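Local coordinates for pyridoxamine 5-phosphate-dependent dehydrase (Escherichia coli, PDB 3B8X), which removes the C3'-hydroxyl group from GDP-4-keto-6-deoxy-D-mannose by coupled transamination and deoxygenation in the biosynthesis of L-colitose for the O-antigen, at residues 44-49 with 266-271. The protein carries 1 engineered substitution. Sequence-based numbering, arbitrary orientation.
Sequences AKTFGS and KKLPRF
Leu268 reaches across to Phe47 and Thr46 in a small, wholly apolar contact that buries 72 Å² between 44-49 and 266-271. Its CB points toward 44-49, and CG, anti to the backbone N (chi1 -179°), leaves CD2 as the atom nearest Phe47. CG itself stays 5.3 Å from CZ of Phe47, beyond contact, and CB lies farther still. At the fork, CD2 does the touching: it comes obliquely to within 3.9 Å of CZ and 4.1 Å of CE2 of Phe47, while CD1 stays farther back. The two side chains cross at about a right angle. The same methyl is 4.3 Å from CG2 of Thr46, a looser contact. That CG2 sits over the centre of the Phe47 ring, 3.8 Å above its plane, and OG1 of Thr46 is hydrogen-bonded to the carbonyl of Gln42. Helix 34-47 closes just after Phe47, where Ala44 O accepts from both Gly48 N and Ser49 N and Gly48 takes positive phi; the other helix is kinked at Pro269, next to Leu268. Phe47 also meets Phe43, Met166 and Phe184, and Leu268 touches Ile192. Within the DegT/DnrJ/EryC1 aminotransferase fold, with the bound ligand about 14 Å from the Phe47 side chain, the end of helix 34-47 is thus joined to the long helix 255-286 and, through Phe184, to strand 181-185 of the large mixed sheet.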
ATOM      1  N   ALA B  44       2.209 -11.776  17.567  1.00 15.69           N
ATOM      2  CA  ALA B  44       3.366 -11.462  18.422  1.00 11.86           C
ATOM      3  C   ALA B  44       3.660 -12.669  19.309  1.00  9.87           C
ATOM      4  O   ALA B  44       4.795 -13.122  19.425  1.00 29.84           O
ATOM      5  CB  ALA B  44       3.074 -10.251  19.292  1.00  9.88           C
ATOM      6  N   LYS B  45       2.602 -13.217  19.897  1.00 23.02           N
ATOM      7  CA  LYS B  45       2.751 -14.383  20.755  1.00 21.35           C
ATOM      8  C   LYS B  45       3.353 -15.578  20.024  1.00 15.22           C
ATOM      9  O   LYS B  45       4.250 -16.270  20.548  1.00 19.16           O
ATOM     10  CB  LYS B  45       1.394 -14.783  21.330  1.00 15.33           C
ATOM     11  CG  LYS B  45       1.350 -16.022  22.198  1.00 30.99           C
ATOM     12  CD  LYS B  45       0.265 -15.858  23.264  1.00 99.89           C
ATOM     13  CE  LYS B  45      -0.638 -17.076  23.395  1.00 99.89           C
ATOM     14  NZ  LYS B  45      -1.677 -16.847  24.445  1.00 99.89           N
ATOM     15  N   THR B  46       2.831 -15.835  18.826  1.00 10.94           N
ATOM     16  CA  THR B  46       3.254 -16.986  18.046  1.00  8.20           C
ATOM     17  C   THR B  46       4.750 -16.990  17.822  1.00 17.44           C
ATOM     18  O   THR B  46       5.385 -18.021  18.000  1.00 17.35           O
ATOM     19  CB  THR B  46       2.535 -17.055  16.705  1.00 11.60           C
ATOM     20  OG1 THR B  46       1.132 -17.196  16.928  1.00 19.82           O
ATOM     21  CG2 THR B  46       3.014 -18.243  15.985  1.00  5.69           C
ATOM     22  N   PHE B  47       5.297 -15.831  17.452  1.00 15.11           N
ATOM     23  CA  PHE B  47       6.719 -15.684  17.131  1.00  9.02           C
ATOM     24  C   PHE B  47       7.639 -15.237  18.225  1.00 21.26           C
ATOM     25  O   PHE B  47       8.854 -15.367  18.101  1.00 14.44           O
ATOM     26  CB  PHE B  47       6.874 -14.847  15.871  1.00  7.12           C
ATOM     27  CG  PHE B  47       6.106 -15.425  14.713  1.00 12.15           C
ATOM     28  CD1 PHE B  47       4.911 -14.856  14.319  1.00  9.58           C
ATOM     29  CD2 PHE B  47       6.464 -16.676  14.190  1.00  9.22           C
ATOM     30  CE1 PHE B  47       4.142 -15.474  13.315  1.00 15.55           C
ATOM     31  CE2 PHE B  47       5.740 -17.261  13.166  1.00 18.49           C
ATOM     32  CZ  PHE B  47       4.575 -16.661  12.722  1.00 12.57           C
ATOM     33  N   GLY B  48       7.061 -14.734  19.305  1.00 15.35           N
ATOM     34  CA  GLY B  48       7.862 -14.298  20.420  1.00 11.00           C
ATOM     35  C   GLY B  48       8.329 -12.874  20.267  1.00 17.03           C
ATOM     36  O   GLY B  48       9.410 -12.543  20.722  1.00 18.83           O
ATOM     37  N   SER B  49       7.517 -11.995  19.699  1.00 14.03           N
ATOM     38  CA  SER B  49       7.917 -10.574  19.661  1.00 25.96           C
ATOM     39  C   SER B  49       7.019  -9.794  20.641  1.00 18.28           C
ATOM     40  O   SER B  49       5.931 -10.241  20.995  1.00  8.95           O
ATOM     41  CB  SER B  49       7.787  -9.993  18.243  1.00 21.92           C
ATOM     42  OG  SER B  49       6.457 -10.172  17.805  1.00 23.70           O
ATOM     43  N   LYS B 266      -3.577 -20.788  14.016  1.00 16.62           N
ATOM     44  CA  LYS B 266      -3.744 -22.018  14.752  1.00 13.77           C
ATOM     45  C   LYS B 266      -3.254 -23.215  13.974  1.00 29.82           C
ATOM     46  O   LYS B 266      -2.787 -24.199  14.559  1.00 13.41           O
ATOM     47  CB  LYS B 266      -5.184 -22.214  15.150  1.00  9.66           C
ATOM     48  CG  LYS B 266      -5.769 -20.977  15.773  1.00  9.62           C
ATOM     49  CD  LYS B 266      -7.254 -21.149  15.895  1.00 13.28           C
ATOM     50  CE  LYS B 266      -7.805 -20.356  17.045  1.00 19.23           C
ATOM     51  NZ  LYS B 266      -9.278 -20.448  17.132  1.00 16.18           N
ATOM     52  N   LYS B 267      -3.336 -23.147  12.650  1.00  9.21           N
ATOM     53  CA  LYS B 267      -2.933 -24.301  11.860  1.00  8.81           C
ATOM     54  C   LYS B 267      -1.436 -24.318  11.567  1.00 12.71           C
ATOM     55  O   LYS B 267      -0.877 -25.351  11.196  1.00 16.63           O
ATOM     56  CB  LYS B 267      -3.686 -24.303  10.523  1.00 17.92           C
ATOM     57  CG  LYS B 267      -5.142 -24.828  10.593  1.00 23.56           C
ATOM     58  CD  LYS B 267      -5.972 -24.292   9.438  1.00 13.36           C
ATOM     59  CE  LYS B 267      -7.428 -24.775   9.432  1.00 13.05           C
ATOM     60  NZ  LYS B 267      -8.255 -23.611   9.321  1.00 14.56           N
ATOM     61  N   LEU B 268      -0.805 -23.156  11.680  1.00 10.75           N
ATOM     62  CA  LEU B 268       0.611 -23.038  11.326  1.00 17.22           C
ATOM     63  C   LEU B 268       1.572 -24.160  11.742  1.00 11.97           C
ATOM     64  O   LEU B 268       2.406 -24.631  10.960  1.00 10.72           O
ATOM     65  CB  LEU B 268       1.138 -21.664  11.735  1.00 11.06           C
ATOM     66  CG  LEU B 268       2.594 -21.392  11.413  1.00 22.81           C
ATOM     67  CD1 LEU B 268       2.709 -21.188   9.937  1.00 14.48           C
ATOM     68  CD2 LEU B 268       2.992 -20.154  12.177  1.00 15.74           C
ATOM     69  N   PRO B 269       1.493 -24.551  13.010  1.00 17.68           N
ATOM     70  CA  PRO B 269       2.425 -25.553  13.521  1.00 23.91           C
ATOM     71  C   PRO B 269       2.321 -26.833  12.698  1.00 28.57           C
ATOM     72  O   PRO B 269       3.315 -27.471  12.343  1.00 18.79           O
ATOM     73  CB  PRO B 269       1.962 -25.764  14.983  1.00 15.37           C
ATOM     74  CG  PRO B 269       1.287 -24.421  15.354  1.00 16.86           C
ATOM     75  CD  PRO B 269       0.545 -24.087  14.048  1.00  9.75           C
ATOM     76  N   ARG B 270       1.096 -27.218  12.402  1.00  9.96           N
ATOM     77  CA  ARG B 270       0.878 -28.404  11.608  1.00 12.52           C
ATOM     78  C   ARG B 270       1.348 -28.131  10.182  1.00 17.86           C
ATOM     79  O   ARG B 270       1.922 -28.970   9.497  1.00  8.43           O
ATOM     80  CB  ARG B 270      -0.605 -28.720  11.622  1.00 10.10           C
ATOM     81  CG  ARG B 270      -0.892 -30.162  11.250  1.00 21.09           C
ATOM     82  CD  ARG B 270      -2.377 -30.515  11.255  1.00 50.66           C
ATOM     83  NE  ARG B 270      -3.293 -29.411  10.941  1.00 35.48           N
ATOM     84  CZ  ARG B 270      -3.770 -29.160   9.724  1.00 55.62           C
ATOM     85  NH1 ARG B 270      -3.364 -29.916   8.701  1.00 28.69           N
ATOM     86  NH2 ARG B 270      -4.633 -28.155   9.522  1.00 25.56           N
ATOM     87  N   PHE B 271       1.092 -26.937   9.691  1.00  7.89           N
ATOM     88  CA  PHE B 271       1.524 -26.668   8.348  1.00  3.53           C
ATOM     89  C   PHE B 271       3.051 -26.818   8.349  1.00  9.41           C
ATOM     90  O   PHE B 271       3.616 -27.375   7.409  1.00 13.98           O
ATOM     91  CB  PHE B 271       1.198 -25.204   7.980  1.00  7.00           C
ATOM     92  CG  PHE B 271      -0.264 -24.946   7.656  1.00 10.71           C
ATOM     93  CD1 PHE B 271      -1.169 -25.977   7.547  1.00 15.67           C
ATOM     94  CD2 PHE B 271      -0.703 -23.649   7.411  1.00 18.60           C
ATOM     95  CE1 PHE B 271      -2.508 -25.710   7.224  1.00 17.33           C
ATOM     96  CE2 PHE B 271      -2.017 -23.387   7.050  1.00 12.80           C
ATOM     97  CZ  PHE B 271      -2.931 -24.422   6.961  1.00 21.57           C
TER